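Local coordinates for fatty-acid-binding protein 1 (Arabidopsis thaliana, PDB 4DOO), which binds fatty acids, preferring saturated ones, through a chalcone-isomerase-like fold, and may take part in alpha-linolenic acid metabolism in the chloroplast, at residues Thr10-Pro15 against Gln92-Lys97; Glu3-Pro8 against Leu25-Arg30. All coordinates share one frame; numbering follows the deposited sequence.

Contact 1: residues Thr10-Pro15 against Gln92-Lys97. With DAO (lauric acid), chain D.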
ATOM      1  N   THR A  10      -0.473  14.597  10.740  1.00 19.28           N
ATOM      2  CA  THR A  10      -1.381  15.255   9.801  1.00 20.34           C
ATOM      3  C   THR A  10      -2.801  15.420  10.328  1.00 19.70           C
ATOM      4  O   THR A  10      -3.523  16.318   9.904  1.00 19.96           O
ATOM      5  CB  THR A  10      -1.464  14.477   8.470  1.00 20.21           C
ATOM      6  OG1 THR A  10      -2.049  13.194   8.708  1.00 21.76           O
ATOM      7  CG2 THR A  10      -0.082  14.289   7.874  1.00 23.85           C
ATOM      8  N   GLY A  11      -3.201  14.552  11.252  1.00 14.90           N
ATOM      9  CA  GLY A  11      -4.541  14.626  11.795  1.00 17.15           C
ATOM     10  C   GLY A  11      -5.554  13.849  10.971  1.00 18.84           C
ATOM     11  O   GLY A  11      -6.726  13.768  11.338  1.00 20.86           O
ATOM     12  N   PHE A  12      -5.114  13.263   9.861  1.00 18.77           N
ATOM     13  CA  PHE A  12      -6.026  12.503   9.006  1.00 21.29           C
ATOM     14  C   PHE A  12      -6.484  11.209   9.670  1.00 22.99           C
ATOM     15  O   PHE A  12      -5.707  10.533  10.343  1.00 21.91           O
ATOM     16  CB  PHE A  12      -5.371  12.206   7.652  1.00 22.39           C
ATOM     17  CG  PHE A  12      -5.182  13.431   6.790  1.00 25.53           C
ATOM     18  CD1 PHE A  12      -5.073  13.313   5.413  1.00 28.19           C
ATOM     19  CD2 PHE A  12      -5.126  14.701   7.358  1.00 27.85           C
ATOM     20  CE1 PHE A  12      -4.916  14.441   4.607  1.00 29.20           C
ATOM     21  CE2 PHE A  12      -4.969  15.836   6.561  1.00 26.42           C
ATOM     22  CZ  PHE A  12      -4.865  15.702   5.183  1.00 25.11           C
ATOM     23  N   SER A  13      -7.754  10.874   9.470  1.00 21.86           N
ATOM     24  CA  SER A  13      -8.344   9.689  10.077  1.00 23.64           C
ATOM     25  C   SER A  13      -8.569   8.532   9.107  1.00 19.20           C
ATOM     26  O   SER A  13      -8.921   8.735   7.943  1.00 17.78           O
ATOM     27  CB  SER A  13      -9.674  10.070  10.734  1.00 25.71           C
ATOM     28  OG  SER A  13     -10.300   8.948  11.322  1.00 33.20           O
ATOM     29  N   PHE A  14      -8.354   7.320   9.607  1.00 16.59           N
ATOM     30  CA  PHE A  14      -8.538   6.093   8.833  1.00 16.96           C
ATOM     31  C   PHE A  14      -9.428   5.136   9.621  1.00 15.69           C
ATOM     32  O   PHE A  14      -9.202   4.906  10.807  1.00 15.55           O
ATOM     33  CB  PHE A  14      -7.197   5.402   8.581  1.00 17.33           C
ATOM     34  CG  PHE A  14      -6.284   6.156   7.665  1.00 17.13           C
ATOM     35  CD1 PHE A  14      -6.260   5.880   6.303  1.00 17.89           C
ATOM     36  CD2 PHE A  14      -5.443   7.149   8.164  1.00 16.18           C
ATOM     37  CE1 PHE A  14      -5.409   6.581   5.450  1.00 15.30           C
ATOM     38  CE2 PHE A  14      -4.593   7.851   7.319  1.00 15.81           C
ATOM     39  CZ  PHE A  14      -4.576   7.566   5.960  1.00 14.65           C
ATOM     40  N   PRO A  15     -10.447   4.559   8.968  1.00 16.05           N
ATOM     41  CA  PRO A  15     -11.325   3.626   9.680  1.00 18.66           C
ATOM     42  C   PRO A  15     -10.554   2.376  10.104  1.00 18.65           C
ATOM     43  O   PRO A  15      -9.653   1.922   9.398  1.00 16.45           O
ATOM     44  CB  PRO A  15     -12.417   3.330   8.656  1.00 20.29           C
ATOM     45  CG  PRO A  15     -11.700   3.476   7.338  1.00 22.27           C
ATOM     46  CD  PRO A  15     -10.864   4.720   7.564  1.00 17.75           C
ATOM     47  N   GLN A  92      -4.457   9.522   1.472  1.00 12.95           N
ATOM     48  CA  GLN A  92      -5.176  10.772   1.705  1.00 15.01           C
ATOM     49  C   GLN A  92      -4.152  11.880   1.501  1.00 14.69           C
ATOM     50  O   GLN A  92      -3.186  11.995   2.264  1.00 12.55           O
ATOM     51  CB  GLN A  92      -5.758  10.822   3.119  1.00 13.99           C
ATOM     52  CG  GLN A  92      -6.909   9.852   3.333  1.00 15.54           C
ATOM     53  CD  GLN A  92      -7.572  10.036   4.679  1.00 19.25           C
ATOM     54  OE1 GLN A  92      -8.155  11.083   4.956  1.00 21.02           O
ATOM     55  NE2 GLN A  92      -7.481   9.021   5.527  1.00 20.86           N
ATOM     56  N   ILE A  93      -4.361  12.681   0.460  1.00 13.44           N
ATOM     57  CA  ILE A  93      -3.437  13.753   0.106  1.00 14.04           C
ATOM     58  C   ILE A  93      -3.294  14.827   1.174  1.00 14.06           C
ATOM     59  O   ILE A  93      -4.279  15.429   1.599  1.00 14.68           O
ATOM     60  CB  ILE A  93      -3.855  14.420  -1.236  1.00 16.65           C
ATOM     61  CG1 ILE A  93      -4.001  13.350  -2.323  1.00 19.40           C
ATOM     62  CG2 ILE A  93      -2.817  15.459  -1.662  1.00 15.36           C
ATOM     63  CD1 ILE A  93      -2.750  12.519  -2.554  1.00 20.09           C
ATOM     64  N   VAL A  94      -2.051  15.062   1.589  1.00 14.04           N
ATOM     65  CA  VAL A  94      -1.733  16.057   2.607  1.00 16.35           C
ATOM     66  C   VAL A  94      -1.245  17.383   2.006  1.00 16.67           C
ATOM     67  O   VAL A  94      -1.770  18.451   2.338  1.00 16.25           O
ATOM     68  CB  VAL A  94      -0.651  15.517   3.576  1.00 14.39           C
ATOM     69  CG1 VAL A  94      -0.215  16.605   4.545  1.00 16.95           C
ATOM     70  CG2 VAL A  94      -1.197  14.315   4.340  1.00 17.31           C
ATOM     71  N   TYR A  95      -0.237  17.312   1.140  1.00 15.64           N
ATOM     72  CA  TYR A  95       0.325  18.500   0.504  1.00 18.77           C
ATOM     73  C   TYR A  95      -0.727  19.149  -0.396  1.00 19.16           C
ATOM     74  O   TYR A  95      -1.331  18.484  -1.238  1.00 17.79           O
ATOM     75  CB  TYR A  95       1.566  18.123  -0.314  1.00 24.37           C
ATOM     76  CG  TYR A  95       2.360  19.306  -0.829  1.00 27.64           C
ATOM     77  CD1 TYR A  95       2.845  20.279   0.046  1.00 30.01           C
ATOM     78  CD2 TYR A  95       2.637  19.447  -2.190  1.00 28.68           C
ATOM     79  CE1 TYR A  95       3.588  21.365  -0.421  1.00 32.27           C
ATOM     80  CE2 TYR A  95       3.378  20.528  -2.666  1.00 32.77           C
ATOM     81  CZ  TYR A  95       3.849  21.483  -1.774  1.00 32.52           C
ATOM     82  OH  TYR A  95       4.571  22.558  -2.239  1.00 35.66           O
ATOM     83  N   GLY A  96      -0.928  20.455  -0.232  1.00 21.08           N
ATOM     84  CA  GLY A  96      -1.941  21.144  -1.017  1.00 22.80           C
ATOM     85  C   GLY A  96      -1.549  21.763  -2.347  1.00 25.37           C
ATOM     86  O   GLY A  96      -2.406  22.324  -3.034  1.00 24.56           O
ATOM     87  N   LYS A  97      -0.282  21.663  -2.733  1.00 24.86           N
ATOM     88  CA  LYS A  97       0.156  22.260  -3.992  1.00 29.60           C
ATOM     89  C   LYS A  97       0.756  21.288  -5.000  1.00 28.20           C
ATOM     90  O   LYS A  97       1.725  21.612  -5.689  1.00 31.02           O
ATOM     91  CB  LYS A  97       1.142  23.395  -3.700  1.00 31.30           C
ATOM     92  CG  LYS A  97       0.481  24.625  -3.088  1.00 36.34           C
ATOM     93  CD  LYS A  97       1.431  25.407  -2.187  1.00 40.91           C
ATOM     94  CE  LYS A  97       1.774  24.614  -0.929  1.00 44.88           C
ATOM     95  NZ  LYS A  97       2.583  25.403   0.046  1.00 43.98           N
TER
HETATM   96  O1  DAO D 302       8.639  20.624  -4.339  1.00 51.01           O
HETATM   97  O2  DAO D 302       6.466  20.809  -4.632  1.00 52.82           O
HETATM   98  C1  DAO D 302       7.482  20.144  -4.327  1.00 51.38           C
HETATM   99  C2  DAO D 302       7.306  18.696  -3.924  1.00 48.58           C
HETATM  100  C3  DAO D 302       7.203  17.816  -5.166  1.00 46.78           C
HETATM  101  C4  DAO D 302       6.080  16.796  -5.020  1.00 44.23           C
HETATM  102  C5  DAO D 302       6.640  15.384  -4.869  1.00 41.58           C
HETATM  103  C6  DAO D 302       5.902  14.407  -5.773  1.00 37.19           C
HETATM  104  C7  DAO D 302       5.326  13.243  -4.973  1.00 33.98           C
HETATM  105  C8  DAO D 302       4.047  12.729  -5.619  1.00 32.24           C
HETATM  106  C9  DAO D 302       3.747  11.291  -5.205  1.00 31.56           C
HETATM  107  C10 DAO D 302       2.319  11.172  -4.675  1.00 31.51           C
HETATM  108  C11 DAO D 302       1.458  10.306  -5.584  1.00 28.60           C
HETATM  109  C12 DAO D 302       0.001  10.374  -5.175  1.00 30.03           C
HETATM  110  O   HOH W   1      -9.098  12.251   7.340  1.00 23.03           O
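Gln-92 reaches Ser-13 and Phe-14 with an extended chain: CG stands anti to its carbonyl carbon (chi1 -70°), and chi2 of -173° carries CD straight on. With CG beside its own backbone N, the side chain of Phe-12 runs past that of Gln-92 in the opposite direction. The two meet at the ring's edge, where CD1 of Phe-12 lies 3.5 Å from CB of Gln-92; the backbone O of Ile-93 approaches the same rim, 3.2 Å from Phe-12 CE1 and near the ring plane. Over one face of this ring comes CG2 of Val-94, 4.2 Å from the centroid, a CH-pi contact. Val-94 CG2 also meets Thr-10 CG2 at 3.7 Å, while Thr-10 OG1 accepts from Phe-12 N in an ST turn.

The amide of Gln-92 carries the polar part. Gln-92 NE2 donates to Ser-13 O at 2.8 Å with a nearly straight N-H...O angle of 162°; the acceptor lies close to the amide plane, but NE2 stands well above the carbonyl plane of Ser-13. Gln-92 NE2 also sits over the centre of the Phe-14 ring, 3.1 Å above its plane, the two side chains meeting tip to tip with their planes steeply inclined. Gln-92 OE1 accepts from a water at 2.8 Å, and that water accepts from Ser-13 N. Farther along, Tyr-95 borders one lauric acid, its OH 3.5 Å from the carboxylate O2.

Strands 13-18 and 87-93 stand three places apart in the antiparallel sheet, and side chains that meet across this interval are consistent with a strongly curved sheet. One amide thus reads both the C=O and, through water, the N-H of Ser-13, a pairing that fixes which end of Gln-92 is nitrogen and would limit its rotation.

Contact 2: residues Glu3-Pro8 against Leu25-Arg30. With DAO (lauric acid), chain C.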
ATOM      1  N   GLU A   3     -13.018   1.805  16.168  1.00 44.64           N
ATOM      2  CA  GLU A   3     -12.800   3.279  16.193  1.00 45.95           C
ATOM      3  C   GLU A   3     -11.675   3.709  15.261  1.00 43.26           C
ATOM      4  O   GLU A   3     -10.605   3.101  15.236  1.00 44.93           O
ATOM      5  CB  GLU A   3     -12.490   3.749  17.614  1.00 50.13           C
ATOM      6  CG  GLU A   3     -11.483   2.884  18.353  1.00 56.11           C
ATOM      7  CD  GLU A   3     -11.057   3.495  19.674  1.00 61.04           C
ATOM      8  OE1 GLU A   3     -10.256   4.457  19.656  1.00 62.09           O
ATOM      9  OE2 GLU A   3     -11.529   3.019  20.732  1.00 62.56           O
ATOM     10  N   SER A   4     -11.927   4.769  14.504  1.00 39.24           N
ATOM     11  CA  SER A   4     -10.958   5.300  13.557  1.00 34.96           C
ATOM     12  C   SER A   4      -9.595   5.533  14.186  1.00 31.56           C
ATOM     13  O   SER A   4      -9.480   5.757  15.391  1.00 31.97           O
ATOM     14  CB  SER A   4     -11.470   6.615  12.971  1.00 34.71           C
ATOM     15  OG  SER A   4     -12.700   6.424  12.301  1.00 41.33           O
ATOM     16  N   VAL A   5      -8.563   5.478  13.352  1.00 26.18           N
ATOM     17  CA  VAL A   5      -7.197   5.699  13.790  1.00 24.64           C
ATOM     18  C   VAL A   5      -6.712   6.991  13.147  1.00 26.76           C
ATOM     19  O   VAL A   5      -6.799   7.166  11.932  1.00 21.97           O
ATOM     20  CB  VAL A   5      -6.276   4.539  13.362  1.00 26.33           C
ATOM     21  CG1 VAL A   5      -4.849   4.818  13.797  1.00 25.69           C
ATOM     22  CG2 VAL A   5      -6.773   3.233  13.973  1.00 27.10           C
ATOM     23  N   VAL A   6      -6.207   7.901  13.967  1.00 27.15           N
ATOM     24  CA  VAL A   6      -5.733   9.178  13.463  1.00 29.87           C
ATOM     25  C   VAL A   6      -4.226   9.210  13.294  1.00 30.74           C
ATOM     26  O   VAL A   6      -3.485   8.795  14.185  1.00 35.58           O
ATOM     27  CB  VAL A   6      -6.128  10.328  14.411  1.00 30.75           C
ATOM     28  CG1 VAL A   6      -5.596  11.653  13.877  1.00 30.98           C
ATOM     29  CG2 VAL A   6      -7.634  10.380  14.562  1.00 30.47           C
ATOM     30  N   GLU A   7      -3.773   9.690  12.143  1.00 26.65           N
ATOM     31  CA  GLU A   7      -2.345   9.816  11.909  1.00 26.40           C
ATOM     32  C   GLU A   7      -2.052  11.143  12.610  1.00 28.22           C
ATOM     33  O   GLU A   7      -2.489  12.201  12.162  1.00 25.18           O
ATOM     34  CB  GLU A   7      -2.057   9.905  10.411  1.00 23.80           C
ATOM     35  CG  GLU A   7      -0.593   9.806  10.043  1.00 24.86           C
ATOM     36  CD  GLU A   7       0.223  10.968  10.564  1.00 29.22           C
ATOM     37  OE1 GLU A   7       1.071  10.752  11.455  1.00 30.07           O
ATOM     38  OE2 GLU A   7       0.012  12.102  10.081  1.00 24.15           O
ATOM     39  N   PRO A   8      -1.317  11.096  13.732  1.00 28.02           N
ATOM     40  CA  PRO A   8      -0.965  12.277  14.529  1.00 27.00           C
ATOM     41  C   PRO A   8      -0.411  13.513  13.824  1.00 23.82           C
ATOM     42  O   PRO A   8      -0.970  14.602  13.962  1.00 23.66           O
ATOM     43  CB  PRO A   8       0.010  11.713  15.569  1.00 30.21           C
ATOM     44  CG  PRO A   8       0.619  10.542  14.872  1.00 32.77           C
ATOM     45  CD  PRO A   8      -0.575   9.915  14.206  1.00 29.96           C
ATOM     46  N   LEU A  25      -3.929  -2.250   9.528  1.00 10.19           N
ATOM     47  CA  LEU A  25      -2.797  -2.788  10.275  1.00 11.53           C
ATOM     48  C   LEU A  25      -1.645  -1.803  10.462  1.00  9.85           C
ATOM     49  O   LEU A  25      -0.805  -1.968  11.350  1.00 12.75           O
ATOM     50  CB  LEU A  25      -2.278  -4.052   9.587  1.00 11.40           C
ATOM     51  CG  LEU A  25      -3.301  -5.171   9.363  1.00 15.07           C
ATOM     52  CD1 LEU A  25      -2.625  -6.324   8.645  1.00 15.02           C
ATOM     53  CD2 LEU A  25      -3.877  -5.638  10.699  1.00 15.59           C
ATOM     54  N   GLY A  26      -1.595  -0.777   9.626  1.00 13.18           N
ATOM     55  CA  GLY A  26      -0.526   0.196   9.752  1.00 13.68           C
ATOM     56  C   GLY A  26      -0.868   1.517   9.098  1.00 14.11           C
ATOM     57  O   GLY A  26      -1.567   1.552   8.088  1.00 12.99           O
ATOM     58  N   VAL A  27      -0.377   2.604   9.683  1.00 14.43           N
ATOM     59  CA  VAL A  27      -0.618   3.941   9.153  1.00 12.93           C
ATOM     60  C   VAL A  27       0.708   4.681   9.073  1.00 14.69           C
ATOM     61  O   VAL A  27       1.487   4.669  10.024  1.00 12.30           O
ATOM     62  CB  VAL A  27      -1.591   4.722  10.061  1.00 15.03           C
ATOM     63  CG1 VAL A  27      -1.696   6.176   9.598  1.00 18.07           C
ATOM     64  CG2 VAL A  27      -2.955   4.060  10.027  1.00 14.12           C
ATOM     65  N   GLY A  28       0.962   5.325   7.938  1.00 15.12           N
ATOM     66  CA  GLY A  28       2.208   6.049   7.774  1.00 15.32           C
ATOM     67  C   GLY A  28       2.109   7.287   6.902  1.00 16.19           C
ATOM     68  O   GLY A  28       1.019   7.685   6.480  1.00 14.40           O
ATOM     69  N   LEU A  29       3.263   7.896   6.637  1.00 13.97           N
ATOM     70  CA  LEU A  29       3.342   9.094   5.812  1.00 16.50           C
ATOM     71  C   LEU A  29       4.350   8.895   4.688  1.00 16.55           C
ATOM     72  O   LEU A  29       5.423   8.323   4.897  1.00 14.73           O
ATOM     73  CB  LEU A  29       3.780  10.300   6.653  1.00 16.11           C
ATOM     74  CG  LEU A  29       2.886  10.792   7.792  1.00 21.42           C
ATOM     75  CD1 LEU A  29       3.533  12.016   8.435  1.00 22.51           C
ATOM     76  CD2 LEU A  29       1.502  11.143   7.259  1.00 24.91           C
ATOM     77  N   ARG A  30       3.988   9.359   3.497  1.00 13.79           N
ATOM     78  CA  ARG A  30       4.856   9.282   2.331  1.00 12.89           C
ATOM     79  C   ARG A  30       5.389  10.697   2.204  1.00 17.18           C
ATOM     80  O   ARG A  30       4.625  11.636   1.960  1.00 15.54           O
ATOM     81  CB  ARG A  30       4.047   8.899   1.087  1.00 11.67           C
ATOM     82  CG  ARG A  30       4.857   8.510  -0.151  1.00 17.12           C
ATOM     83  CD  ARG A  30       5.369   9.701  -0.955  1.00 17.46           C
ATOM     84  NE  ARG A  30       5.758   9.279  -2.302  1.00 17.49           N
ATOM     85  CZ  ARG A  30       6.877   9.649  -2.914  1.00 18.32           C
ATOM     86  NH1 ARG A  30       7.734  10.459  -2.307  1.00 21.09           N
ATOM     87  NH2 ARG A  30       7.141   9.201  -4.137  1.00 21.41           N
TER
HETATM   88  O1  DAO C 301       5.281   7.498  -5.402  1.00 22.31           O
HETATM   89  O2  DAO C 301       4.033   7.609  -3.588  1.00 17.68           O
HETATM   90  C1  DAO C 301       4.343   7.080  -4.681  1.00 24.46           C
HETATM   91  C2  DAO C 301       3.539   5.891  -5.159  1.00 24.33           C
HETATM   92  C3  DAO C 301       2.133   6.335  -5.528  1.00 25.00           C
HETATM   93  C4  DAO C 301       1.351   5.195  -6.197  1.00 23.86           C
HETATM   94  C5  DAO C 301      -0.138   5.533  -6.292  1.00 25.69           C
HETATM   95  C6  DAO C 301      -0.431   6.435  -7.488  1.00 26.06           C
HETATM   96  C7  DAO C 301      -1.683   7.266  -7.263  1.00 28.69           C
HETATM   97  C8  DAO C 301      -1.698   8.455  -8.212  1.00 31.63           C
HETATM   98  C9  DAO C 301      -2.852   9.393  -7.903  1.00 34.69           C
HETATM   99  C10 DAO C 301      -2.896  10.531  -8.917  1.00 39.34           C
HETATM  100  C11 DAO C 301      -4.323  11.037  -9.098  1.00 40.17           C
HETATM  101  C12 DAO C 301      -4.340  12.300  -9.931  1.00 40.29           C
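Val-27, just beyond a classic beta bulge in which Leu-25 and Gly-26 both face Val-47, meets residues 3-8 through its two methyls. Its CG2 lies 4.3 Å from CG1 of Val-5, a loose apolar touch, and its CG1 packs 3.8 Å from CG of Glu-7. After Gly-28, Leu-29 again points toward residues 3-8, and its side chain crosses that of Glu-7 at about a right angle. CG of Glu-7 is anti to the backbone N (chi1 -170°) and the chain bends at chi2, which lays the carboxylate against the isobutyl group: OE2 is 3.3 Å from Leu-29 CD2. The carboxylate of this buried residue is held by backbone donors, OE1 accepting from Lys-9 N and OE2 from Thr-10 N. An alanine in place of Glu-7 would probably leave those two N-H groups without their acceptors and open a gap beside Leu-29.

Arg-30 turns to the ligand instead. Its NE and NH2 donate to O2 and O1 of a lauric acid, at 2.7 Å and 2.8 Å, both with N-H...O angles of 178°. This side-by-side, two-pronged grip on a carboxylate is completed by Tyr-43 OH and Ser-110 OG. Strand 22-33 of the chalcone-isomerase-like fold therefore contacts the N-terminal segment at Val-27 and Leu-29 and presents the fatty-acid-binding arginine at the next position.

From the N terminus, residues 3-8 come first, then 10-15, 25-30 and finally 92-97, so the two contacts cross rather than nest. Contact 2 closes a short loop, with 16 residues between its segments and no helix among them; contact 1 closes a much longer one of 76 residues, which holds helices as well as strands. The N-terminal segments are themselves joined: Phe-12 O lies 2.8 Å from Glu-7 N and Phe-14 O 2.7 Å from Val-5 N, both probable hydrogen bonds. The edge strand 5-6 is thus tied through strand 13-18 to strand 87-93, and strand 22-33 is met by Val-5 and Glu-7, all in one antiparallel sheet.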